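Local coordinates for hypothetical protein CG14615-PA (Drosophila melanogaster, PDB 1SQH) that is of unknown function in detail but probably acts as a GNAT-type acyltransferase that transfers acyl groups to glycine, at residues Glu182-Val187 / Tyr201-Val206; Arg258-Ala261 / Glu265-Leu268; Leu251-Met256 / Glu280-Arg285; Ile116-Gly121 / Asn133-Leu138. All coordinates share one frame; numbering follows the deposited sequence.

From the N terminus the chain first reaches contact 4, where the turn 116-121 is closed onto helix 129-141 with strand 123-128 in between. Contact 1 follows after that loop is finished: it joins helix 184-189 to helix 199-208, between strands 174-177 and 211-216, the first two of the four-stranded antiparallel sheet. Contact 3 opens on helix 248-263 and closes on helix 277-286. Contact 2 falls within that span, tying the later part of helix 248-263 to the start of strand 268-273. No two contacts cross. Contacts 2 and 3 have centres about 13 Å apart, whereas contact 4 lies across the chain's centre from both, about 34 Å from each between centres.

Contact 1: residues Glu182-Val187 / Tyr201-Val206; sequences EDAAMV and YLQALV
The two helices that link the first and second strands of a GNAT-like half meet here, Ala184 of helix 184-189 facing Leu202 and Gln203 of helix 199-208. The backbones come closest at Ala184 and Gln203, whose CA atoms are 5.7 Å apart. From the first helix Ala184 contributes just its methyl, which settles against the opposing helix, with Ala184 CB 3.7 Å from Gln203 CG and 4.2 Å from Leu202 CB. Leu202 continues the apolar seam. Its CD2 lies 3.8 Å from the carbonyl oxygen Ala184 O, and farther along the helix it meets Val187 tip to tip. The exact placing of the Val187 methyls is doubtful, because CG1 is modelled too near a backbone oxygen of its own helix. Strand 174-177 precedes this helical pair and strand 211-216 follows it, the order expected of a GNAT fold. Val187 also rests on Trp225 and Phe227 of strand 222-228, while Trp191 touches Leu202, so the seam is buried between the helices and the sheet. At the exposed margin the contact turns polar. Beyond CG the Gln203 chain runs extended (chi2 163°), which carries its amide past Ala184 to a water. That water accepts two bonds, one from Gln203 NE2 at 3.2 Å and one from Ala185 N at 3.0 Å, bridging a side-chain amide to a backbone N-H across the groove. Just before Ala184, Asp183 uses OD1 for a salt bridge to Arg177 and for the backbone N of Arg180, tying Asp183 to the end of strand 174-177 and the loop after it.

Contact 2: residues Arg258-Ala261 / Glu265-Leu268; sequences REIA and EITL
Ile260, Ala261, Ile266 and Leu268 make this contact entirely from apolar carbons, with no hydrogen bond between the two segments. Tightest is the meeting of the isoleucines, where Ile260 CG2 and Ile266 CD1 are only 3.5 Å apart, nearer than carbons usually sit. Ile266 bends its CG1 arm in between its own backbone N and carbonyl carbon (chi1 33°), and this swings CD1 over to the helix. Leu268 supplies the other half with its forked end: CD1 rests on Ile260, 3.8 Å from Ile260 CD1, while CD2 reaches Ala261 CB, also at 3.8 Å. An alanine in place of Leu268 would remove both prongs, would probably open a gap beside Ala261 and is likely to leave the CD1 arm of Ile260 less restrained. Leu234 of strand 234-239 touches Ile260 and Leu268, and Ala162 of helix 159-163 touches Ala261 and Leu268, so the cluster is closed in from further sides. Backbone hydrogen bonds between Leu268 and Leu157 mark the entry to the strand. A chain that turns back after a helix so that the start of the next strand packs against it belongs to the strand-helix-strand unit 234-239, 248-263, 268-273 of the GNAT fold.

Contact 3: residues Leu251-Met256 / Glu280-Arg285; sequences LLAAAM and EALLKR
Ala253 presents its single methyl to two neighbouring leucines of the opposing helix, Leu282 and Leu283, and that small three-residue cluster is the whole of the contact. The nearer partner is Leu282, whose CD1 lies 3.7 Å from Ala253 CB; Leu283 CD2 is looser, at 4.2 Å from the same carbon. The leucines put a methyl there by different first turns. Leu282 has its CG placed between the backbone N and the carbonyl carbon (chi1 69°), an uncommon setting for a leucine in a helix, whereas Leu283 takes the usual one beside the backbone N (chi1 -77°). Their second torsions then do something alike. In each residue one methyl runs on away from CA, CD2 in Leu282 and CD1 in Leu283, and the other, folded back nearer its own CA, is the one that touches alanine. These two folded methyls, Leu282 CD1 and Leu283 CD2, are themselves 4.2 Å apart, so with Ala253 CB they form a compact triangle of carbons. The small residue lets the helices come near, with the CA atoms of Ala253 and Leu283 7.2 Å apart. Strand residues complete the cluster: Leu234 of strand 234-239 touches both Ala253 and Leu283, and Leu283 also rests on Ala270 and Ile272 of strand 268-273. Helices 248-263 and 277-286, which follow those two strands, thus meet through one alanine and two leucines, as the third and fourth helices of the GNAT fold, where the start of the third helix commonly receives the acyl-CoA pyrophosphate; the same role is plausible but unproven in this protein.

Contact 4: residues Ile116-Gly121 / Asn133-Leu138; sequences IEWTQG and NRVKEL
The indole of Trp118 is covered on both faces, by Ile116 from its own segment and by Leu138 from the helix, while Val135 comes to its edge. This is a loop-to-helix contact in the N-terminal, DUF5645 half, whose family belongs to the acetyltransferase clan: a type I turn from Glu117 to Gln120 laid against helix 129-141, with strand 123-128 between them in sequence. Ile116 CG2 sits 3.6 Å above the ring plane, over its centre. On the opposite face Leu138 makes a CH-pi contact, its CG 4.2 Å from the centroid of the six-membered ring and 25° off the normal, so displaced toward the rim. The leucine lies roughly at a right angle to the tryptophan side chain. Having CG anti to the backbone N (chi1 175°) sends its fork out from the helix, and CD2 reaches Trp118 CH2 at 3.6 Å. An alanine at Trp118 would take away the whole plate, and would probably leave Ile116 and Leu138 facing a gap and the turn poorly anchored to the helix. Leu110 of helix 104-112 also touches Ile116 and Leu138, and Leu299 of strand 289-299 lies against the indole, so several elements converge on this ring. At the ring edge, close to its plane, Val135 CG2 stands 4.2 Å from Trp118 CH2.

Contact 1: residues Glu182-Val187 / Tyr201-Val206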
loop_
_atom_site.group_PDB
_atom_site.type_symbol
_atom_site.label_atom_id
_atom_site.label_comp_id
_atom_site.label_asym_id
_atom_site.label_seq_id
_atom_site.Cartn_x
_atom_site.Cartn_y
_atom_site.Cartn_z
ATOM N N GLU A 182 10.937 0.857 18.851
ATOM C CA GLU A 182 11.352 2.199 19.263
ATOM C C GLU A 182 11.598 3.139 18.083
ATOM O O GLU A 182 11.483 4.357 18.213
ATOM C CB GLU A 182 12.629 2.114 20.100
ATOM C CG GLU A 182 13.796 1.468 19.364
ATOM C CD GLU A 182 15.020 1.271 20.244
ATOM O OE1 GLU A 182 15.583 2.279 20.724
ATOM O OE2 GLU A 182 15.421 0.104 20.455
ATOM N N ASP A 183 11.926 2.562 16.932
ATOM C CA ASP A 183 12.216 3.336 15.730
ATOM C C ASP A 183 10.976 3.973 15.116
ATOM O O ASP A 183 11.054 5.052 14.520
ATOM C CB ASP A 183 12.889 2.438 14.696
ATOM C CG ASP A 183 14.257 1.956 15.144
ATOM O OD1 ASP A 183 14.667 0.850 14.721
ATOM O OD2 ASP A 183 14.927 2.687 15.906
ATOM N N ALA A 184 9.832 3.313 15.271
ATOM C CA ALA A 184 8.573 3.797 14.699
ATOM C C ALA A 184 8.246 5.273 14.913
ATOM O O ALA A 184 7.839 5.966 13.977
ATOM C CB ALA A 184 7.412 2.945 15.209
ATOM N N ALA A 185 8.414 5.754 16.137
ATOM C CA ALA A 185 8.095 7.141 16.452
ATOM C C ALA A 185 8.967 8.153 15.689
ATOM O O ALA A 185 8.492 9.224 15.288
ATOM C CB ALA A 185 8.196 7.365 17.968
HETATM N N MSE A 186 10.233 7.809 15.472
HETATM C CA MSE A 186 11.136 8.699 14.756
HETATM C C MSE A 186 10.733 8.781 13.285
HETATM O O MSE A 186 10.612 9.877 12.733
HETATM C CB MSE A 186 12.582 8.211 14.888
HETATM C CG MSE A 186 13.006 7.907 16.329
HETATM SE SE MSE A 186 12.701 9.368 17.597
HETATM C CE MSE A 186 11.191 8.645 18.562
ATOM N N VAL A 187 10.526 7.627 12.652
ATOM C CA VAL A 187 10.122 7.603 11.251
ATOM C C VAL A 187 8.793 8.343 11.065
ATOM O O VAL A 187 8.585 9.021 10.057
ATOM C CB VAL A 187 10.002 6.132 10.708
ATOM C CG1 VAL A 187 9.358 5.252 11.720
ATOM C CG2 VAL A 187 9.182 6.100 9.420
ATOM N N TYR A 201 0.252 1.878 13.413
ATOM C CA TYR A 201 0.304 1.165 12.135
ATOM C C TYR A 201 1.776 0.872 11.885
ATOM O O TYR A 201 2.154 -0.266 11.613
ATOM C CB TYR A 201 -0.240 2.034 10.995
ATOM C CG TYR A 201 0.027 1.491 9.596
ATOM C CD1 TYR A 201 -0.136 0.137 9.301
ATOM C CD2 TYR A 201 0.380 2.347 8.548
ATOM C CE1 TYR A 201 0.041 -0.352 7.998
ATOM C CE2 TYR A 201 0.558 1.870 7.239
ATOM C CZ TYR A 201 0.384 0.523 6.974
ATOM O OH TYR A 201 0.526 0.046 5.687
ATOM N N LEU A 202 2.610 1.906 11.996
ATOM C CA LEU A 202 4.045 1.731 11.786
ATOM C C LEU A 202 4.623 0.662 12.724
ATOM O O LEU A 202 5.477 -0.135 12.323
ATOM C CB LEU A 202 4.777 3.066 11.966
ATOM C CG LEU A 202 5.027 3.894 10.692
ATOM C CD1 LEU A 202 3.756 4.015 9.893
ATOM C CD2 LEU A 202 5.546 5.278 11.059
ATOM N N GLN A 203 4.147 0.638 13.968
ATOM C CA GLN A 203 4.617 -0.347 14.940
ATOM C C GLN A 203 4.234 -1.772 14.513
ATOM O O GLN A 203 4.983 -2.731 14.751
ATOM C CB GLN A 203 4.066 -0.015 16.334
ATOM C CG GLN A 203 5.020 0.844 17.163
ATOM C CD GLN A 203 4.352 1.522 18.349
ATOM O OE1 GLN A 203 3.399 0.998 18.924
ATOM N NE2 GLN A 203 4.865 2.692 18.731
ATOM N N ALA A 204 3.073 -1.906 13.873
ATOM C CA ALA A 204 2.631 -3.214 13.395
ATOM C C ALA A 204 3.535 -3.653 12.230
ATOM O O ALA A 204 3.935 -4.825 12.141
ATOM C CB ALA A 204 1.171 -3.148 12.939
ATOM N N LEU A 205 3.858 -2.701 11.351
ATOM C CA LEU A 205 4.718 -2.962 10.199
ATOM C C LEU A 205 6.147 -3.368 10.567
ATOM O O LEU A 205 6.747 -4.221 9.909
ATOM C CB LEU A 205 4.759 -1.736 9.281
ATOM C CG LEU A 205 3.558 -1.533 8.353
ATOM C CD1 LEU A 205 3.667 -0.203 7.615
ATOM C CD2 LEU A 205 3.507 -2.689 7.365
ATOM N N VAL A 206 6.714 -2.756 11.601
ATOM C CA VAL A 206 8.069 -3.126 11.979
ATOM C C VAL A 206 8.020 -4.536 12.543
ATOM O O VAL A 206 9.000 -5.269 12.490
ATOM C CB VAL A 206 8.665 -2.159 13.036
ATOM C CG1 VAL A 206 7.767 -2.096 14.243
ATOM C CG2 VAL A 206 10.060 -2.629 13.448
HETATM O O HOH W 1 7.840 3.613 18.127
#

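Contact 2: residues Arg258-Ala261 / Glu265-Leu268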
loop_
_atom_site.group_PDB
_atom_site.type_symbol
_atom_site.label_atom_id
_atom_site.label_comp_id
_atom_site.label_asym_id
_atom_site.label_seq_id
_atom_site.Cartn_x
_atom_site.Cartn_y
_atom_site.Cartn_z
ATOM N N ARG A 258 16.174 -6.590 -2.816
ATOM C CA ARG A 258 16.833 -7.891 -2.754
ATOM C C ARG A 258 16.277 -8.729 -1.609
ATOM O O ARG A 258 15.879 -9.870 -1.814
ATOM C CB ARG A 258 18.333 -7.721 -2.536
ATOM C CG ARG A 258 19.138 -7.534 -3.792
ATOM C CD ARG A 258 19.791 -8.839 -4.214
ATOM N NE ARG A 258 20.556 -9.457 -3.132
ATOM C CZ ARG A 258 21.690 -10.125 -3.315
ATOM N NH1 ARG A 258 22.198 -10.247 -4.536
ATOM N NH2 ARG A 258 22.292 -10.704 -2.289
ATOM N N GLU A 259 16.249 -8.155 -0.408
ATOM C CA GLU A 259 15.772 -8.891 0.762
ATOM C C GLU A 259 14.369 -9.437 0.576
ATOM O O GLU A 259 14.105 -10.594 0.903
ATOM C CB GLU A 259 15.822 -8.031 2.040
ATOM C CG GLU A 259 15.348 -8.794 3.292
ATOM C CD GLU A 259 15.516 -8.020 4.604
ATOM O OE1 GLU A 259 14.870 -8.406 5.600
ATOM O OE2 GLU A 259 16.292 -7.041 4.656
ATOM N N ILE A 260 13.464 -8.618 0.049
ATOM C CA ILE A 260 12.101 -9.080 -0.143
ATOM C C ILE A 260 12.047 -10.200 -1.168
ATOM O O ILE A 260 11.430 -11.226 -0.936
ATOM C CB ILE A 260 11.154 -7.939 -0.613
ATOM C CG1 ILE A 260 10.975 -6.905 0.508
ATOM C CG2 ILE A 260 9.791 -8.534 -1.022
ATOM C CD1 ILE A 260 10.074 -5.735 0.131
ATOM N N ALA A 261 12.697 -9.997 -2.304
ATOM C CA ALA A 261 12.686 -10.993 -3.373
ATOM C C ALA A 261 13.291 -12.333 -2.973
ATOM O O ALA A 261 12.882 -13.378 -3.473
ATOM C CB ALA A 261 13.408 -10.445 -4.607
ATOM N N GLU A 265 8.383 -14.885 -3.089
ATOM C CA GLU A 265 8.262 -14.723 -4.518
ATOM C C GLU A 265 7.156 -13.771 -4.959
ATOM O O GLU A 265 5.998 -14.151 -5.041
ATOM C CB GLU A 265 8.050 -16.070 -5.206
ATOM C CG GLU A 265 8.075 -15.946 -6.732
ATOM C CD GLU A 265 7.795 -17.255 -7.452
ATOM O OE1 GLU A 265 6.648 -17.750 -7.368
ATOM O OE2 GLU A 265 8.723 -17.787 -8.106
ATOM N N ILE A 266 7.521 -12.524 -5.215
ATOM C CA ILE A 266 6.577 -11.545 -5.726
ATOM C C ILE A 266 7.319 -10.458 -6.468
ATOM O O ILE A 266 8.529 -10.291 -6.329
ATOM C CB ILE A 266 5.710 -10.862 -4.636
ATOM C CG1 ILE A 266 6.503 -10.710 -3.347
ATOM C CG2 ILE A 266 4.400 -11.601 -4.472
ATOM C CD1 ILE A 266 7.585 -9.675 -3.419
ATOM N N THR A 267 6.570 -9.735 -7.284
ATOM C CA THR A 267 7.108 -8.626 -8.045
ATOM C C THR A 267 7.373 -7.518 -7.032
ATOM O O THR A 267 6.558 -7.290 -6.137
ATOM C CB THR A 267 6.058 -8.116 -9.022
ATOM O OG1 THR A 267 5.456 -9.236 -9.676
ATOM C CG2 THR A 267 6.676 -7.176 -10.038
ATOM N N LEU A 268 8.506 -6.844 -7.144
ATOM C CA LEU A 268 8.766 -5.742 -6.243
ATOM C C LEU A 268 8.092 -4.520 -6.870
ATOM O O LEU A 268 8.059 -4.390 -8.097
ATOM C CB LEU A 268 10.268 -5.498 -6.114
ATOM C CG LEU A 268 10.989 -6.204 -4.967
ATOM C CD1 LEU A 268 10.492 -5.603 -3.659
ATOM C CD2 LEU A 268 10.748 -7.722 -5.006
#

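Contact 3: residues Leu251-Met256 / Glu280-Arg285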
loop_
_atom_site.group_PDB
_atom_site.type_symbol
_atom_site.label_atom_id
_atom_site.label_comp_id
_atom_site.label_asym_id
_atom_site.label_seq_id
_atom_site.Cartn_x
_atom_site.Cartn_y
_atom_site.Cartn_z
ATOM N N LEU A 251 20.732 2.968 -1.674
ATOM C CA LEU A 251 21.199 1.769 -0.990
ATOM C C LEU A 251 20.020 1.068 -0.317
ATOM O O LEU A 251 19.852 -0.147 -0.455
ATOM C CB LEU A 251 22.278 2.131 0.044
ATOM C CG LEU A 251 23.029 0.948 0.664
ATOM C CD1 LEU A 251 24.402 1.393 1.122
ATOM C CD2 LEU A 251 22.235 0.376 1.813
ATOM N N LEU A 252 19.200 1.827 0.405
ATOM C CA LEU A 252 18.043 1.234 1.069
ATOM C C LEU A 252 17.165 0.534 0.046
ATOM O O LEU A 252 16.848 -0.651 0.188
ATOM C CB LEU A 252 17.203 2.293 1.807
ATOM C CG LEU A 252 17.515 2.665 3.271
ATOM C CD1 LEU A 252 17.799 1.404 4.083
ATOM C CD2 LEU A 252 18.693 3.578 3.335
ATOM N N ALA A 253 16.789 1.254 -1.005
ATOM C CA ALA A 253 15.928 0.668 -2.025
ATOM C C ALA A 253 16.489 -0.610 -2.638
ATOM O O ALA A 253 15.749 -1.564 -2.887
ATOM C CB ALA A 253 15.628 1.694 -3.125
ATOM N N ALA A 254 17.788 -0.638 -2.898
ATOM C CA ALA A 254 18.379 -1.832 -3.497
ATOM C C ALA A 254 18.333 -2.990 -2.503
ATOM O O ALA A 254 17.871 -4.090 -2.834
ATOM C CB ALA A 254 19.824 -1.548 -3.934
ATOM N N ALA A 255 18.778 -2.732 -1.273
ATOM C CA ALA A 255 18.805 -3.758 -0.238
ATOM C C ALA A 255 17.416 -4.329 0.046
ATOM O O ALA A 255 17.225 -5.554 0.045
ATOM C CB ALA A 255 19.410 -3.196 1.034
HETATM N N MSE A 256 16.443 -3.456 0.292
HETATM C CA MSE A 256 15.094 -3.940 0.556
HETATM C C MSE A 256 14.546 -4.771 -0.623
HETATM O O MSE A 256 13.908 -5.802 -0.411
HETATM C CB MSE A 256 14.155 -2.770 0.845
HETATM C CG MSE A 256 12.784 -3.200 1.310
HETATM SE SE MSE A 256 12.817 -3.814 3.159
HETATM C CE MSE A 256 13.191 -5.670 2.825
ATOM N N GLU A 280 11.743 8.469 -8.120
ATOM C CA GLU A 280 11.505 7.822 -9.412
ATOM C C GLU A 280 12.860 7.535 -10.046
ATOM O O GLU A 280 13.089 6.452 -10.590
ATOM C CB GLU A 280 10.700 8.732 -10.360
ATOM C CG GLU A 280 10.693 8.269 -11.834
ATOM C CD GLU A 280 9.689 9.028 -12.710
ATOM O OE1 GLU A 280 9.587 10.272 -12.589
ATOM O OE2 GLU A 280 9.005 8.379 -13.536
ATOM N N ALA A 281 13.762 8.509 -9.959
ATOM C CA ALA A 281 15.080 8.364 -10.550
ATOM C C ALA A 281 15.915 7.256 -9.919
ATOM O O ALA A 281 16.516 6.458 -10.643
ATOM C CB ALA A 281 15.833 9.683 -10.485
ATOM N N LEU A 282 15.965 7.194 -8.588
ATOM C CA LEU A 282 16.766 6.145 -7.944
ATOM C C LEU A 282 16.118 4.777 -8.112
ATOM O O LEU A 282 16.803 3.759 -8.151
ATOM C CB LEU A 282 17.002 6.455 -6.457
ATOM C CG LEU A 282 15.895 6.417 -5.391
ATOM C CD1 LEU A 282 15.707 4.984 -4.868
ATOM C CD2 LEU A 282 16.305 7.321 -4.227
ATOM N N LEU A 283 14.797 4.743 -8.229
ATOM C CA LEU A 283 14.138 3.453 -8.412
ATOM C C LEU A 283 14.398 2.975 -9.825
ATOM O O LEU A 283 14.564 1.785 -10.081
ATOM C CB LEU A 283 12.636 3.561 -8.175
ATOM C CG LEU A 283 12.205 3.623 -6.710
ATOM C CD1 LEU A 283 10.709 3.848 -6.644
ATOM C CD2 LEU A 283 12.600 2.335 -5.999
ATOM N N LYS A 284 14.444 3.929 -10.739
ATOM C CA LYS A 284 14.679 3.624 -12.132
ATOM C C LYS A 284 16.086 3.066 -12.317
ATOM O O LYS A 284 16.280 2.126 -13.076
ATOM C CB LYS A 284 14.505 4.889 -12.966
ATOM C CG LYS A 284 13.882 4.658 -14.310
ATOM C CD LYS A 284 13.601 5.999 -14.964
ATOM C CE LYS A 284 12.574 5.889 -16.073
ATOM N NZ LYS A 284 12.253 7.250 -16.589
ATOM N N ARG A 285 17.055 3.649 -11.613
ATOM C CA ARG A 285 18.454 3.227 -11.702
ATOM C C ARG A 285 18.629 1.778 -11.233
ATOM O O ARG A 285 19.496 1.049 -11.718
ATOM C CB ARG A 285 19.339 4.157 -10.864
ATOM C CG ARG A 285 20.833 3.952 -11.060
ATOM C CD ARG A 285 21.648 4.860 -10.137
ATOM N NE ARG A 285 23.071 4.842 -10.473
ATOM C CZ ARG A 285 23.930 3.891 -10.103
ATOM N NH1 ARG A 285 23.524 2.870 -9.369
ATOM N NH2 ARG A 285 25.200 3.952 -10.489
#

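Contact 4: residues Ile116-Gly121 / Asn133-Leu138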
loop_
_atom_site.group_PDB
_atom_site.type_symbol
_atom_site.label_atom_id
_atom_site.label_comp_id
_atom_site.label_asym_id
_atom_site.label_seq_id
_atom_site.Cartn_x
_atom_site.Cartn_y
_atom_site.Cartn_z
ATOM N N ILE A 116 -19.315 3.080 3.200
ATOM C CA ILE A 116 -18.246 4.036 2.925
ATOM C C ILE A 116 -18.516 5.380 3.598
ATOM O O ILE A 116 -19.619 5.918 3.522
ATOM C CB ILE A 116 -18.082 4.257 1.405
ATOM C CG1 ILE A 116 -17.630 2.958 0.735
ATOM C CG2 ILE A 116 -17.079 5.352 1.148
ATOM C CD1 ILE A 116 -17.468 3.057 -0.765
ATOM N N GLU A 117 -17.496 5.925 4.251
ATOM C CA GLU A 117 -17.629 7.191 4.963
ATOM C C GLU A 117 -17.253 8.396 4.096
ATOM O O GLU A 117 -16.250 9.070 4.329
ATOM C CB GLU A 117 -16.780 7.115 6.235
ATOM C CG GLU A 117 -17.003 5.795 6.969
ATOM C CD GLU A 117 -16.183 5.659 8.233
ATOM O OE1 GLU A 117 -15.172 6.380 8.362
ATOM O OE2 GLU A 117 -16.536 4.818 9.090
ATOM N N TRP A 118 -18.090 8.654 3.095
ATOM C CA TRP A 118 -17.901 9.754 2.153
ATOM C C TRP A 118 -17.730 11.096 2.830
ATOM O O TRP A 118 -17.047 11.977 2.316
ATOM C CB TRP A 118 -19.108 9.877 1.217
ATOM C CG TRP A 118 -19.399 8.665 0.403
ATOM C CD1 TRP A 118 -20.424 7.788 0.579
ATOM C CD2 TRP A 118 -18.662 8.203 -0.729
ATOM N NE1 TRP A 118 -20.375 6.805 -0.378
ATOM C CE2 TRP A 118 -19.302 7.036 -1.194
ATOM C CE3 TRP A 118 -17.517 8.663 -1.398
ATOM C CZ2 TRP A 118 -18.837 6.319 -2.300
ATOM C CZ3 TRP A 118 -17.054 7.950 -2.499
ATOM C CH2 TRP A 118 -17.717 6.789 -2.937
ATOM N N THR A 119 -18.379 11.244 3.977
ATOM C CA THR A 119 -18.370 12.487 4.731
ATOM C C THR A 119 -17.403 12.532 5.905
ATOM O O THR A 119 -17.166 13.598 6.485
ATOM C CB THR A 119 -19.800 12.768 5.236
ATOM O OG1 THR A 119 -20.600 13.236 4.141
ATOM C CG2 THR A 119 -19.803 13.783 6.369
ATOM N N GLN A 120 -16.828 11.385 6.248
ATOM C CA GLN A 120 -15.923 11.311 7.388
ATOM C C GLN A 120 -14.439 11.205 7.057
ATOM O O GLN A 120 -13.680 10.572 7.796
ATOM C CB GLN A 120 -16.339 10.145 8.287
ATOM C CG GLN A 120 -17.659 10.377 9.012
ATOM C CD GLN A 120 -18.212 9.112 9.628
ATOM O OE1 GLN A 120 -18.766 8.257 8.931
ATOM N NE2 GLN A 120 -18.055 8.976 10.942
ATOM N N GLY A 121 -14.033 11.824 5.953
ATOM C CA GLY A 121 -12.635 11.812 5.557
ATOM C C GLY A 121 -12.066 10.516 5.000
ATOM O O GLY A 121 -10.864 10.266 5.130
ATOM N N ASN A 133 -12.737 10.457 -12.071
ATOM C CA ASN A 133 -13.723 11.523 -12.253
ATOM C C ASN A 133 -15.087 11.153 -11.679
ATOM O O ASN A 133 -15.656 11.893 -10.871
ATOM C CB ASN A 133 -13.870 11.873 -13.742
ATOM C CG ASN A 133 -14.549 13.227 -13.967
ATOM O OD1 ASN A 133 -13.998 14.276 -13.618
ATOM N ND2 ASN A 133 -15.749 13.204 -14.550
ATOM N N ARG A 134 -15.606 10.002 -12.085
ATOM C CA ARG A 134 -16.905 9.583 -11.602
ATOM C C ARG A 134 -16.950 9.436 -10.087
ATOM O O ARG A 134 -17.913 9.859 -9.456
ATOM C CB ARG A 134 -17.323 8.274 -12.267
ATOM C CG ARG A 134 -18.733 7.849 -11.919
ATOM C CD ARG A 134 -19.233 6.718 -12.802
ATOM N NE ARG A 134 -20.600 6.355 -12.442
ATOM C CZ ARG A 134 -21.324 5.429 -13.061
ATOM N NH1 ARG A 134 -20.818 4.754 -14.088
ATOM N NH2 ARG A 134 -22.558 5.173 -12.647
ATOM N N VAL A 135 -15.912 8.863 -9.485
ATOM C CA VAL A 135 -15.932 8.692 -8.036
ATOM C C VAL A 135 -15.899 10.035 -7.306
ATOM O O VAL A 135 -16.422 10.159 -6.197
ATOM C CB VAL A 135 -14.755 7.839 -7.537
ATOM C CG1 VAL A 135 -13.482 8.674 -7.488
ATOM C CG2 VAL A 135 -15.080 7.270 -6.169
ATOM N N LYS A 136 -15.285 11.041 -7.919
ATOM C CA LYS A 136 -15.227 12.348 -7.279
ATOM C C LYS A 136 -16.606 13.005 -7.337
ATOM O O LYS A 136 -17.009 13.699 -6.399
ATOM C CB LYS A 136 -14.171 13.232 -7.949
ATOM C CG LYS A 136 -12.736 12.706 -7.792
ATOM C CD LYS A 136 -11.739 13.506 -8.623
ATOM C CE LYS A 136 -10.354 12.846 -8.638
ATOM N NZ LYS A 136 -9.358 13.615 -9.448
ATOM N N GLU A 137 -17.326 12.774 -8.434
ATOM C CA GLU A 137 -18.673 13.323 -8.607
ATOM C C GLU A 137 -19.569 12.715 -7.531
ATOM O O GLU A 137 -20.351 13.409 -6.875
ATOM C CB GLU A 137 -19.213 12.969 -9.993
ATOM C CG GLU A 137 -18.436 13.585 -11.156
ATOM C CD GLU A 137 -18.884 13.040 -12.510
ATOM O OE1 GLU A 137 -20.098 13.126 -12.817
ATOM O OE2 GLU A 137 -18.025 12.522 -13.265
ATOM N N LEU A 138 -19.429 11.409 -7.344
ATOM C CA LEU A 138 -20.188 10.686 -6.338
ATOM C C LEU A 138 -19.908 11.278 -4.962
ATOM O O LEU A 138 -20.829 11.561 -4.201
ATOM C CB LEU A 138 -19.799 9.203 -6.365
ATOM C CG LEU A 138 -20.399 8.269 -5.315
ATOM C CD1 LEU A 138 -21.915 8.457 -5.247
ATOM C CD2 LEU A 138 -20.050 6.835 -5.676
#